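PDB 2DGB: hypothetical protein PurS from Thermus thermophilus, which is a small alpha+beta protein of the PurS family, built from a three-stranded antiparallel sheet with two helices and paired with a second copy of itself. Local coordinates for residues 5-10 and 41-46; 59-64 and 75-80; 23-28 and 36-41. All coordinates share one frame; numbering follows the deposited sequence.

Contact 1: 5-10 and 41-46; sequences QATLLI and GKVLEI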
ATOM      1  N   GLN A   5      -4.244   9.336 -11.288  1.00 17.29           N
ATOM      2  CA  GLN A   5      -3.947   8.060 -10.667  1.00 18.43           C
ATOM      3  C   GLN A   5      -3.751   8.338  -9.189  1.00 18.22           C
ATOM      4  O   GLN A   5      -2.921   9.159  -8.800  1.00 17.07           O
ATOM      5  CB  GLN A   5      -2.686   7.410 -11.237  1.00 20.29           C
ATOM      6  CG  GLN A   5      -2.435   6.027 -10.627  1.00 20.27           C
ATOM      7  CD  GLN A   5      -1.097   5.437 -11.018  1.00 23.85           C
ATOM      8  OE1 GLN A   5      -0.759   5.359 -12.195  1.00 25.36           O
ATOM      9  NE2 GLN A   5      -0.327   5.010 -10.023  1.00 25.36           N
ATOM     10  N   ALA A   6      -4.540   7.661  -8.369  1.00 18.42           N
ATOM     11  CA  ALA A   6      -4.468   7.830  -6.930  1.00 17.96           C
ATOM     12  C   ALA A   6      -3.870   6.583  -6.302  1.00 17.07           C
ATOM     13  O   ALA A   6      -4.194   5.462  -6.701  1.00 16.96           O
ATOM     14  CB  ALA A   6      -5.863   8.081  -6.367  1.00 16.97           C
ATOM     15  N   THR A   7      -2.973   6.788  -5.345  1.00 14.71           N
ATOM     16  CA  THR A   7      -2.357   5.683  -4.623  1.00 16.07           C
ATOM     17  C   THR A   7      -3.017   5.681  -3.245  1.00 16.97           C
ATOM     18  O   THR A   7      -2.695   6.507  -2.384  1.00 17.96           O
ATOM     19  CB  THR A   7      -0.841   5.876  -4.456  1.00 13.10           C
ATOM     20  OG1 THR A   7      -0.223   5.951  -5.746  1.00 15.63           O
ATOM     21  CG2 THR A   7      -0.239   4.691  -3.694  1.00 14.20           C
ATOM     22  N   LEU A   8      -3.957   4.762  -3.057  1.00 16.45           N
ATOM     23  CA  LEU A   8      -4.692   4.648  -1.804  1.00 16.06           C
ATOM     24  C   LEU A   8      -4.250   3.474  -0.952  1.00 16.30           C
ATOM     25  O   LEU A   8      -4.224   2.331  -1.410  1.00 16.65           O
ATOM     26  CB  LEU A   8      -6.191   4.503  -2.077  1.00 17.27           C
ATOM     27  CG  LEU A   8      -7.035   5.746  -2.356  1.00 19.33           C
ATOM     28  CD1 LEU A   8      -8.287   5.345  -3.115  1.00 19.69           C
ATOM     29  CD2 LEU A   8      -7.396   6.434  -1.046  1.00 18.38           C
ATOM     30  N   LEU A   9      -3.916   3.762   0.298  1.00 15.72           N
ATOM     31  CA  LEU A   9      -3.518   2.718   1.225  1.00 16.37           C
ATOM     32  C   LEU A   9      -4.728   2.438   2.115  1.00 17.51           C
ATOM     33  O   LEU A   9      -5.373   3.366   2.600  1.00 16.87           O
ATOM     34  CB  LEU A   9      -2.347   3.186   2.089  1.00 16.23           C
ATOM     35  CG  LEU A   9      -1.072   3.614   1.364  1.00 17.36           C
ATOM     36  CD1 LEU A   9      -0.021   3.988   2.396  1.00 15.92           C
ATOM     37  CD2 LEU A   9      -0.568   2.480   0.473  1.00 15.65           C
ATOM     38  N   ILE A  10      -5.052   1.162   2.302  1.00 15.02           N
ATOM     39  CA  ILE A  10      -6.167   0.783   3.161  1.00 14.93           C
ATOM     40  C   ILE A  10      -5.579  -0.179   4.180  1.00 15.04           C
ATOM     41  O   ILE A  10      -5.207  -1.311   3.858  1.00 12.26           O
ATOM     42  CB  ILE A  10      -7.310   0.122   2.349  1.00 15.76           C
ATOM     43  CG1 ILE A  10      -7.888   1.148   1.355  1.00 15.76           C
ATOM     44  CG2 ILE A  10      -8.400  -0.363   3.283  1.00 15.11           C
ATOM     45  CD1 ILE A  10      -8.992   0.607   0.450  1.00 16.66           C
ATOM     46  N   GLY A  41      -1.306  -4.336   4.792  1.00 13.95           N
ATOM     47  CA  GLY A  41      -2.492  -3.717   4.252  1.00 15.82           C
ATOM     48  C   GLY A  41      -2.527  -3.900   2.750  1.00 16.44           C
ATOM     49  O   GLY A  41      -1.770  -4.694   2.185  1.00 15.88           O
ATOM     50  N   LYS A  42      -3.410  -3.165   2.097  1.00 15.64           N
ATOM     51  CA  LYS A  42      -3.522  -3.254   0.656  1.00 17.46           C
ATOM     52  C   LYS A  42      -3.296  -1.877   0.047  1.00 14.98           C
ATOM     53  O   LYS A  42      -3.620  -0.856   0.654  1.00 13.37           O
ATOM     54  CB  LYS A  42      -4.915  -3.771   0.272  1.00 20.53           C
ATOM     55  CG  LYS A  42      -6.013  -2.742   0.435  1.00 26.48           C
ATOM     56  CD  LYS A  42      -7.410  -3.360   0.334  1.00 33.06           C
ATOM     57  CE  LYS A  42      -7.784  -4.131   1.599  1.00 35.06           C
ATOM     58  NZ  LYS A  42      -9.241  -4.460   1.651  1.00 38.14           N
ATOM     59  N   VAL A  43      -2.699  -1.852  -1.136  1.00 14.02           N
ATOM     60  CA  VAL A  43      -2.491  -0.593  -1.836  1.00 13.30           C
ATOM     61  C   VAL A  43      -3.280  -0.697  -3.134  1.00 13.55           C
ATOM     62  O   VAL A  43      -3.244  -1.733  -3.815  1.00 14.07           O
ATOM     63  CB  VAL A  43      -0.986  -0.312  -2.151  1.00 13.55           C
ATOM     64  CG1 VAL A  43      -0.385  -1.435  -2.991  1.00 10.21           C
ATOM     65  CG2 VAL A  43      -0.853   1.029  -2.894  1.00 14.53           C
ATOM     66  N   LEU A  44      -4.016   0.363  -3.449  1.00 12.07           N
ATOM     67  CA  LEU A  44      -4.823   0.434  -4.661  1.00 14.11           C
ATOM     68  C   LEU A  44      -4.375   1.604  -5.532  1.00 14.10           C
ATOM     69  O   LEU A  44      -4.432   2.762  -5.103  1.00 14.05           O
ATOM     70  CB  LEU A  44      -6.308   0.621  -4.313  1.00 15.16           C
ATOM     71  CG  LEU A  44      -7.135  -0.578  -3.831  1.00 17.50           C
ATOM     72  CD1 LEU A  44      -6.446  -1.260  -2.674  1.00 20.47           C
ATOM     73  CD2 LEU A  44      -8.523  -0.104  -3.420  1.00 17.56           C
ATOM     74  N   GLU A  45      -3.908   1.291  -6.737  1.00 13.38           N
ATOM     75  CA  GLU A  45      -3.491   2.310  -7.699  1.00 14.28           C
ATOM     76  C   GLU A  45      -4.720   2.463  -8.580  1.00 13.75           C
ATOM     77  O   GLU A  45      -5.045   1.568  -9.364  1.00 12.41           O
ATOM     78  CB  GLU A  45      -2.313   1.829  -8.550  1.00 12.46           C
ATOM     79  CG  GLU A  45      -1.043   1.487  -7.774  1.00 15.60           C
ATOM     80  CD  GLU A  45      -0.420   2.688  -7.066  1.00 17.28           C
ATOM     81  OE1 GLU A  45      -0.871   3.828  -7.306  1.00 16.84           O
ATOM     82  OE2 GLU A  45       0.530   2.487  -6.275  1.00 16.04           O
ATOM     83  N   ILE A  46      -5.405   3.590  -8.442  1.00 12.36           N
ATOM     84  CA  ILE A  46      -6.624   3.825  -9.192  1.00 12.72           C
ATOM     85  C   ILE A  46      -6.511   4.924 -10.245  1.00 14.14           C
ATOM     86  O   ILE A  46      -6.213   6.080  -9.927  1.00 14.70           O
ATOM     87  CB  ILE A  46      -7.779   4.189  -8.232  1.00 12.52           C
ATOM     88  CG1 ILE A  46      -7.851   3.169  -7.092  1.00 10.70           C
ATOM     89  CG2 ILE A  46      -9.095   4.254  -8.999  1.00 11.51           C
ATOM     90  CD1 ILE A  46      -8.997   3.407  -6.125  1.00 15.24           C
TER
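Glu45 reaches across from strand 41-46 to Gln5 and Thr7 of strand 5-10. Its CB leaves the sheet on the face shared with Thr7, Leu9 and Val43, and Glu45 CB lies 4.0 Å from Gln5 NE2. CG stands anti to the carbonyl carbon (chi1 -61°), and a bend at chi2 (-64°) turns CD back toward the neighbouring strand, Glu45 CD lying 3.5 Å from Thr7 OG1. At the tip, OE1 takes two donors. Thr7 OG1 meets Glu45 OE1 at 2.7 Å, on its syn lone pair. Gln5 NE2 meets Glu45 OE1 at 3.0 Å, well above the carboxylate plane. The other oxygen, Glu45 OE2, rests 3.5 Å from the methyl Thr7 CG2. Gln5 suits its place because its extended chain, with CG anti to the backbone N, can bring an N-H to OE1.

Next along this face, Leu9 CD2 and Thr7 CG2 both touch Val43 CG2; Thr7 and Val43 are beta-branched residues, which sit comfortably on strands. The opposite face is mostly apolar, with Lys42 contributing its methylenes: Leu8 CD1 meets Ile46 CD1 at 3.6 Å, Ile10 CD1 meets Leu44 CD2, and Ile10 CB lies on the aliphatic stem of Lys42. Helix 53-67 covers this side, Ala60 on Ala6 and Leu67 on Ile10.

Paired backbone bonds at Ala6-Ile46, Leu8-Leu44 and Ile10-Lys42 tie the antiparallel strands, and strand 41-46 continues the sheet into the second subunit through another antiparallel ladder. Glu11 of the second subunit brings a like charge close to Glu45 OE2, and the two neutral donors on OE1 probably spread part of the carboxylate's charge beside it.

Contact 2: 59-64 and 75-80; sequences KAKAMG and YALEAL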
ATOM      1  N   LYS A  59     -12.480  12.936  -5.167  1.00 18.74           N
ATOM      2  CA  LYS A  59     -12.931  11.623  -5.618  1.00 19.77           C
ATOM      3  C   LYS A  59     -12.046  10.531  -5.031  1.00 19.57           C
ATOM      4  O   LYS A  59     -12.534   9.467  -4.645  1.00 20.61           O
ATOM      5  CB  LYS A  59     -12.892  11.525  -7.143  1.00 20.37           C
ATOM      6  CG  LYS A  59     -13.950  12.346  -7.855  1.00 24.28           C
ATOM      7  CD  LYS A  59     -13.893  12.103  -9.356  1.00 26.36           C
ATOM      8  CE  LYS A  59     -15.091  12.707 -10.066  1.00 30.60           C
ATOM      9  NZ  LYS A  59     -15.129  12.277 -11.491  1.00 34.45           N
ATOM     10  N   ALA A  60     -10.743  10.787  -4.973  1.00 17.07           N
ATOM     11  CA  ALA A  60      -9.815   9.802  -4.425  1.00 17.82           C
ATOM     12  C   ALA A  60     -10.174   9.466  -2.974  1.00 18.32           C
ATOM     13  O   ALA A  60     -10.252   8.296  -2.600  1.00 18.56           O
ATOM     14  CB  ALA A  60      -8.397  10.323  -4.497  1.00 13.45           C
ATOM     15  N   LYS A  61     -10.390  10.494  -2.160  1.00 19.69           N
ATOM     16  CA  LYS A  61     -10.737  10.278  -0.764  1.00 22.61           C
ATOM     17  C   LYS A  61     -12.123   9.650  -0.609  1.00 23.12           C
ATOM     18  O   LYS A  61     -12.385   8.953   0.377  1.00 23.19           O
ATOM     19  CB  LYS A  61     -10.670  11.594   0.019  1.00 25.44           C
ATOM     20  CG  LYS A  61      -9.308  12.286  -0.031  1.00 28.93           C
ATOM     21  CD  LYS A  61      -8.984  13.002   1.278  1.00 34.11           C
ATOM     22  CE  LYS A  61     -10.081  13.980   1.693  1.00 35.93           C
ATOM     23  NZ  LYS A  61     -10.274  15.074   0.703  1.00 39.47           N
ATOM     24  N   ALA A  62     -13.006   9.892  -1.575  1.00 20.80           N
ATOM     25  CA  ALA A  62     -14.357   9.333  -1.521  1.00 20.16           C
ATOM     26  C   ALA A  62     -14.303   7.829  -1.772  1.00 20.24           C
ATOM     27  O   ALA A  62     -15.068   7.057  -1.185  1.00 19.48           O
ATOM     28  CB  ALA A  62     -15.254  10.001  -2.564  1.00 18.54           C
HETATM   29  N   MSE A  63     -13.398   7.416  -2.651  1.00 17.78           N
HETATM   30  CA  MSE A  63     -13.256   6.002  -2.968  1.00 19.96           C
HETATM   31  C   MSE A  63     -12.597   5.282  -1.791  1.00 17.00           C
HETATM   32  O   MSE A  63     -12.918   4.136  -1.489  1.00 17.51           O
HETATM   33  CB  MSE A  63     -12.451   5.838  -4.263  1.00 21.35           C
HETATM   34  CG  MSE A  63     -13.104   6.545  -5.450  1.00 26.30           C
HETATM   35 SE   MSE A  63     -12.233   6.243  -7.147  1.00 35.25          SE
HETATM   36  CE  MSE A  63     -10.744   7.454  -6.942  1.00 32.66           C
ATOM     37  N   GLY A  64     -11.679   5.963  -1.118  1.00 17.49           N
ATOM     38  CA  GLY A  64     -11.044   5.371   0.044  1.00 18.38           C
ATOM     39  C   GLY A  64     -12.111   5.140   1.104  1.00 18.73           C
ATOM     40  O   GLY A  64     -12.173   4.078   1.715  1.00 18.18           O
ATOM     41  N   TYR A  75      -8.157   4.700   5.618  1.00 19.76           N
ATOM     42  CA  TYR A  75      -7.546   4.844   4.306  1.00 21.70           C
ATOM     43  C   TYR A  75      -6.679   6.081   4.322  1.00 20.85           C
ATOM     44  O   TYR A  75      -6.855   6.965   5.161  1.00 18.14           O
ATOM     45  CB  TYR A  75      -8.616   4.965   3.209  1.00 22.40           C
ATOM     46  CG  TYR A  75      -9.478   6.209   3.301  1.00 24.30           C
ATOM     47  CD1 TYR A  75      -9.094   7.408   2.693  1.00 26.51           C
ATOM     48  CD2 TYR A  75     -10.684   6.186   3.997  1.00 26.27           C
ATOM     49  CE1 TYR A  75      -9.898   8.553   2.777  1.00 26.97           C
ATOM     50  CE2 TYR A  75     -11.491   7.319   4.089  1.00 28.73           C
ATOM     51  CZ  TYR A  75     -11.099   8.494   3.478  1.00 28.94           C
ATOM     52  OH  TYR A  75     -11.930   9.596   3.563  1.00 29.95           O
ATOM     53  N   ALA A  76      -5.736   6.138   3.395  1.00 20.59           N
ATOM     54  CA  ALA A  76      -4.850   7.283   3.294  1.00 20.02           C
ATOM     55  C   ALA A  76      -4.486   7.492   1.832  1.00 20.00           C
ATOM     56  O   ALA A  76      -4.065   6.551   1.154  1.00 17.87           O
ATOM     57  CB  ALA A  76      -3.592   7.043   4.119  1.00 20.77           C
ATOM     58  N   LEU A  77      -4.672   8.714   1.341  1.00 18.38           N
ATOM     59  CA  LEU A  77      -4.321   9.022  -0.040  1.00 19.73           C
ATOM     60  C   LEU A  77      -2.822   9.301  -0.020  1.00 19.92           C
ATOM     61  O   LEU A  77      -2.392  10.406   0.311  1.00 19.57           O
ATOM     62  CB  LEU A  77      -5.093  10.253  -0.530  1.00 21.16           C
ATOM     63  CG  LEU A  77      -4.880  10.661  -1.994  1.00 22.23           C
ATOM     64  CD1 LEU A  77      -5.071   9.454  -2.917  1.00 17.96           C
ATOM     65  CD2 LEU A  77      -5.853  11.776  -2.352  1.00 20.87           C
ATOM     66  N   GLU A  78      -2.037   8.282  -0.353  1.00 17.89           N
ATOM     67  CA  GLU A  78      -0.585   8.380  -0.344  1.00 19.67           C
ATOM     68  C   GLU A  78      -0.013   9.281  -1.441  1.00 20.43           C
ATOM     69  O   GLU A  78       1.005   9.944  -1.237  1.00 17.43           O
ATOM     70  CB  GLU A  78       0.015   6.980  -0.454  1.00 21.07           C
ATOM     71  CG  GLU A  78       1.526   6.916  -0.351  1.00 28.14           C
ATOM     72  CD  GLU A  78       2.045   7.392   0.993  1.00 33.66           C
ATOM     73  OE1 GLU A  78       1.301   7.276   1.994  1.00 37.03           O
ATOM     74  OE2 GLU A  78       3.202   7.864   1.052  1.00 35.63           O
ATOM     75  N   ALA A  79      -0.661   9.293  -2.604  1.00 19.04           N
ATOM     76  CA  ALA A  79      -0.211  10.120  -3.720  1.00 17.41           C
ATOM     77  C   ALA A  79      -1.342  10.318  -4.724  1.00 18.99           C
ATOM     78  O   ALA A  79      -2.322   9.575  -4.722  1.00 16.59           O
ATOM     79  CB  ALA A  79       0.986   9.474  -4.408  1.00 18.25           C
ATOM     80  N   LEU A  80      -1.195  11.328  -5.577  1.00 17.48           N
ATOM     81  CA  LEU A  80      -2.189  11.635  -6.596  1.00 19.86           C
ATOM     82  C   LEU A  80      -1.505  12.423  -7.712  1.00 21.26           C
ATOM     83  O   LEU A  80      -0.891  13.465  -7.468  1.00 19.33           O
ATOM     84  CB  LEU A  80      -3.329  12.467  -6.006  1.00 19.01           C
ATOM     85  CG  LEU A  80      -4.440  12.883  -6.976  1.00 21.38           C
ATOM     86  CD1 LEU A  80      -5.253  11.663  -7.377  1.00 20.38           C
ATOM     87  CD2 LEU A  80      -5.332  13.922  -6.326  1.00 20.54           C
TER
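Tyr75 points from strand 75-80 toward helix 59-64 and turns one face of its ring to Gly64. Gly64 CA lies 4.0 Å from the centroid of the Tyr75 ring, only 21° off the normal, a CH-pi contact, while Gly64 C sits 3.4 Å above the ring plane, displaced toward the rim near Tyr75 CD2. With no side chain, Gly64 lets the ring lie directly on its backbone. CG of Tyr75 is held between its own backbone N and carbonyl carbon (chi1 65°), and the far side of the ring comes near Lys61, Tyr75 CE1 lying 4.2 Å from Lys61 CB.

Segment 59-64 belongs to helix 53-67, which lies against one face of the antiparallel sheet; the segment runs at 146° to segment 75-80. Strand 73-83 is one of the two outermost strands within the chain, beside strand 3-12, and Glu78 and Ala79 form a classic beta bulge there, both facing Thr7.

Further along, Leu77 points its CB toward the helix. Its chi1 puts CG anti to the backbone N, and both methyls beyond it meet Ala60: Leu77 CD2 comes within 3.6 Å of Ala60 CB, and Leu77 CD1 within 3.8 Å of Ala60 CB. A small alanine suits this spot, since it lets the helix come down on the branched leucine. Lys61 crosses Leu77 at about a right angle, laying Lys61 CG 4.2 Å from Leu77 CD2 while its amino end leads away. Ala6 of strand 3-12 also touches Ala60, Leu77 and Leu80.

Contact 3: 23-28 and 36-41; sequences AVEGVL and EEVRVG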
ATOM      1  N   ALA A  23       2.554 -13.178  11.287  1.00 16.07           N
ATOM      2  CA  ALA A  23       3.243 -14.289  10.635  1.00 15.76           C
ATOM      3  C   ALA A  23       4.522 -13.786   9.955  1.00 16.60           C
ATOM      4  O   ALA A  23       5.557 -14.457   9.990  1.00 13.61           O
ATOM      5  CB  ALA A  23       2.324 -14.954   9.603  1.00 14.49           C
ATOM      6  N   VAL A  24       4.451 -12.603   9.345  1.00 14.81           N
ATOM      7  CA  VAL A  24       5.616 -12.034   8.664  1.00 16.45           C
ATOM      8  C   VAL A  24       6.731 -11.677   9.655  1.00 17.90           C
ATOM      9  O   VAL A  24       7.911 -11.913   9.385  1.00 16.79           O
ATOM     10  CB  VAL A  24       5.233 -10.769   7.848  1.00 16.99           C
ATOM     11  CG1 VAL A  24       6.477 -10.127   7.260  1.00 15.79           C
ATOM     12  CG2 VAL A  24       4.265 -11.144   6.716  1.00 15.00           C
ATOM     13  N   GLU A  25       6.361 -11.103  10.797  1.00 17.98           N
ATOM     14  CA  GLU A  25       7.359 -10.737  11.799  1.00 19.66           C
ATOM     15  C   GLU A  25       8.139 -11.993  12.152  1.00 21.25           C
ATOM     16  O   GLU A  25       9.371 -11.984  12.207  1.00 21.91           O
ATOM     17  CB  GLU A  25       6.684 -10.197  13.067  1.00 20.98           C
ATOM     18  CG  GLU A  25       5.710  -9.060  12.823  1.00 21.70           C
ATOM     19  CD  GLU A  25       4.901  -8.710  14.060  1.00 23.95           C
ATOM     20  OE1 GLU A  25       4.746  -9.582  14.941  1.00 22.40           O
ATOM     21  OE2 GLU A  25       4.402  -7.571  14.141  1.00 25.05           O
ATOM     22  N   GLY A  26       7.404 -13.075  12.386  1.00 20.66           N
ATOM     23  CA  GLY A  26       8.024 -14.332  12.744  1.00 20.35           C
ATOM     24  C   GLY A  26       9.003 -14.822  11.700  1.00 21.80           C
ATOM     25  O   GLY A  26      10.129 -15.187  12.032  1.00 24.47           O
ATOM     26  N   VAL A  27       8.584 -14.833  10.439  1.00 17.86           N
ATOM     27  CA  VAL A  27       9.454 -15.299   9.369  1.00 18.57           C
ATOM     28  C   VAL A  27      10.661 -14.388   9.164  1.00 18.76           C
ATOM     29  O   VAL A  27      11.764 -14.868   8.902  1.00 17.01           O
ATOM     30  CB  VAL A  27       8.677 -15.443   8.047  1.00 20.17           C
ATOM     31  CG1 VAL A  27       9.639 -15.654   6.894  1.00 20.73           C
ATOM     32  CG2 VAL A  27       7.717 -16.621   8.155  1.00 21.16           C
ATOM     33  N   LEU A  28      10.459 -13.078   9.268  1.00 16.59           N
ATOM     34  CA  LEU A  28      11.581 -12.158   9.118  1.00 18.48           C
ATOM     35  C   LEU A  28      12.586 -12.502  10.215  1.00 18.31           C
ATOM     36  O   LEU A  28      13.791 -12.525   9.984  1.00 17.88           O
ATOM     37  CB  LEU A  28      11.115 -10.706   9.262  1.00 17.42           C
ATOM     38  CG  LEU A  28      10.362 -10.127   8.062  1.00 19.53           C
ATOM     39  CD1 LEU A  28       9.755  -8.779   8.420  1.00 17.77           C
ATOM     40  CD2 LEU A  28      11.321  -9.989   6.888  1.00 19.63           C
ATOM     41  N   GLU A  36      10.379  -4.923  14.716  1.00 21.00           N
ATOM     42  CA  GLU A  36       9.534  -4.610  15.859  1.00 21.63           C
ATOM     43  C   GLU A  36       8.056  -4.901  15.631  1.00 20.68           C
ATOM     44  O   GLU A  36       7.348  -5.325  16.547  1.00 19.21           O
ATOM     45  CB  GLU A  36       9.700  -3.139  16.232  1.00 21.19           C
ATOM     46  CG  GLU A  36       8.942  -2.736  17.487  1.00 24.51           C
ATOM     47  CD  GLU A  36       9.156  -1.277  17.836  1.00 24.12           C
ATOM     48  OE1 GLU A  36      10.327  -0.850  17.895  1.00 22.53           O
ATOM     49  OE2 GLU A  36       8.156  -0.564  18.051  1.00 25.78           O
ATOM     50  N   GLU A  37       7.596  -4.662  14.408  1.00 20.61           N
ATOM     51  CA  GLU A  37       6.199  -4.876  14.061  1.00 18.82           C
ATOM     52  C   GLU A  37       5.976  -4.782  12.559  1.00 18.95           C
ATOM     53  O   GLU A  37       6.635  -3.997  11.871  1.00 18.00           O
ATOM     54  CB  GLU A  37       5.333  -3.822  14.748  1.00 20.85           C
ATOM     55  CG  GLU A  37       3.867  -3.869  14.361  1.00 23.33           C
ATOM     56  CD  GLU A  37       3.097  -2.658  14.853  1.00 25.11           C
ATOM     57  OE1 GLU A  37       3.230  -1.573  14.250  1.00 27.42           O
ATOM     58  OE2 GLU A  37       2.366  -2.789  15.850  1.00 27.85           O
ATOM     59  N   VAL A  38       5.034  -5.583  12.067  1.00 17.17           N
ATOM     60  CA  VAL A  38       4.665  -5.602  10.658  1.00 16.73           C
ATOM     61  C   VAL A  38       3.140  -5.495  10.560  1.00 16.39           C
ATOM     62  O   VAL A  38       2.426  -6.265  11.193  1.00 14.51           O
ATOM     63  CB  VAL A  38       5.101  -6.920   9.978  1.00 16.54           C
ATOM     64  CG1 VAL A  38       4.698  -6.906   8.508  1.00 15.86           C
ATOM     65  CG2 VAL A  38       6.608  -7.112  10.119  1.00 18.09           C
ATOM     66  N   ARG A  39       2.642  -4.526   9.798  1.00 16.81           N
ATOM     67  CA  ARG A  39       1.199  -4.379   9.605  1.00 17.21           C
ATOM     68  C   ARG A  39       1.007  -4.529   8.106  1.00 17.35           C
ATOM     69  O   ARG A  39       1.631  -3.807   7.324  1.00 16.97           O
ATOM     70  CB  ARG A  39       0.703  -3.004  10.063  1.00 17.97           C
ATOM     71  CG  ARG A  39       0.820  -2.755  11.555  1.00 25.38           C
ATOM     72  CD  ARG A  39      -0.075  -3.696  12.361  1.00 29.44           C
ATOM     73  NE  ARG A  39      -1.488  -3.315  12.309  1.00 30.34           N
ATOM     74  CZ  ARG A  39      -2.437  -3.868  13.063  1.00 33.01           C
ATOM     75  NH1 ARG A  39      -2.123  -4.831  13.923  1.00 32.39           N
ATOM     76  NH2 ARG A  39      -3.696  -3.448  12.980  1.00 29.54           N
ATOM     77  N   VAL A  40       0.170  -5.480   7.706  1.00 16.25           N
ATOM     78  CA  VAL A  40      -0.064  -5.742   6.293  1.00 16.26           C
ATOM     79  C   VAL A  40      -1.383  -5.160   5.830  1.00 16.27           C
ATOM     80  O   VAL A  40      -2.441  -5.437   6.405  1.00 15.72           O
ATOM     81  CB  VAL A  40      -0.050  -7.264   5.994  1.00 17.58           C
ATOM     82  CG1 VAL A  40      -0.343  -7.515   4.523  1.00 17.59           C
ATOM     83  CG2 VAL A  40       1.307  -7.849   6.360  1.00 14.73           C
ATOM     84  N   GLY A  41      -1.306  -4.336   4.792  1.00 13.95           N
ATOM     85  CA  GLY A  41      -2.492  -3.717   4.252  1.00 15.82           C
ATOM     86  C   GLY A  41      -2.527  -3.900   2.750  1.00 16.44           C
ATOM     87  O   GLY A  41      -1.770  -4.694   2.185  1.00 15.88           O
TER
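Val38 rises from strand 37-41 as a forked knob, and helix 23-28 meets it with the side chains of Val24, Glu25 and Leu28, residues spaced so that they flank one hollow on the helix surface. The two methyls divide the work. Val38 CG1, anti to the backbone N (chi1 180°), packs on Val24 CG1 at 3.9 Å, the two valines crossing at about a right angle. Val38 CG2 goes the other way, to the methylene CG of Glu25 at 3.5 Å and to Leu28 CD1 at 3.9 Å. A beta-branched residue suits this place, since it is at ease in a strand and broad enough to touch three helix side chains at once.

Glu25 is both wall and fastener. Its stem slides past Val38 in the opposite direction, offering CG to the valine, and its extended chain carries the carboxylate beyond the knob to the backbone. There Glu25 OE2 accepts the N-H of Val38 N at 2.9 Å through its anti lone pair, with an angle at hydrogen of 156°. The same oxygen, Glu25 OE2, lies 3.2 Å from Glu37 CA. Glutamate fits here because it has an apolar stem long enough to bring an acceptor to the strand.

Beyond Val38 the packing is looser: Val40 CG2 meets Val24 CG2 only at 4.4 Å. Val38 and Val40 also pack on Leu44 of the second subunit, and Glu36 makes a salt bridge to Arg3 of that subunit. Helix 19-30 docks on the first part of strand 37-49, where that strand pairs with one of the second subunit in an antiparallel ladder. It links two antiparallel strands, 3-12 and 37-49, in the beta-alpha-beta-alpha-beta order of this alpha+beta fold.

Along the chain, contact 3 falls within the span bounded by the two strands of contact 1, and contact 2 follows both. Contacts 1 and 3 share Gly41 on the long strand 37-49, yet their centres are 20 Å apart. Contact 2 is close to contact 1, with centres 7 Å apart; Thr7 O and Leu9 O of strand 3-12 probably accept bonds from Glu78 N and Ala76 N of strand 73-83. The centres of contacts 2 and 3 lie 25 Å apart, on opposite sides of the chain's centre. One three-stranded sheet therefore links two separately docked helices, and all three contacts touch the second subunit, so the same strands serve the subunit's fold and its interface.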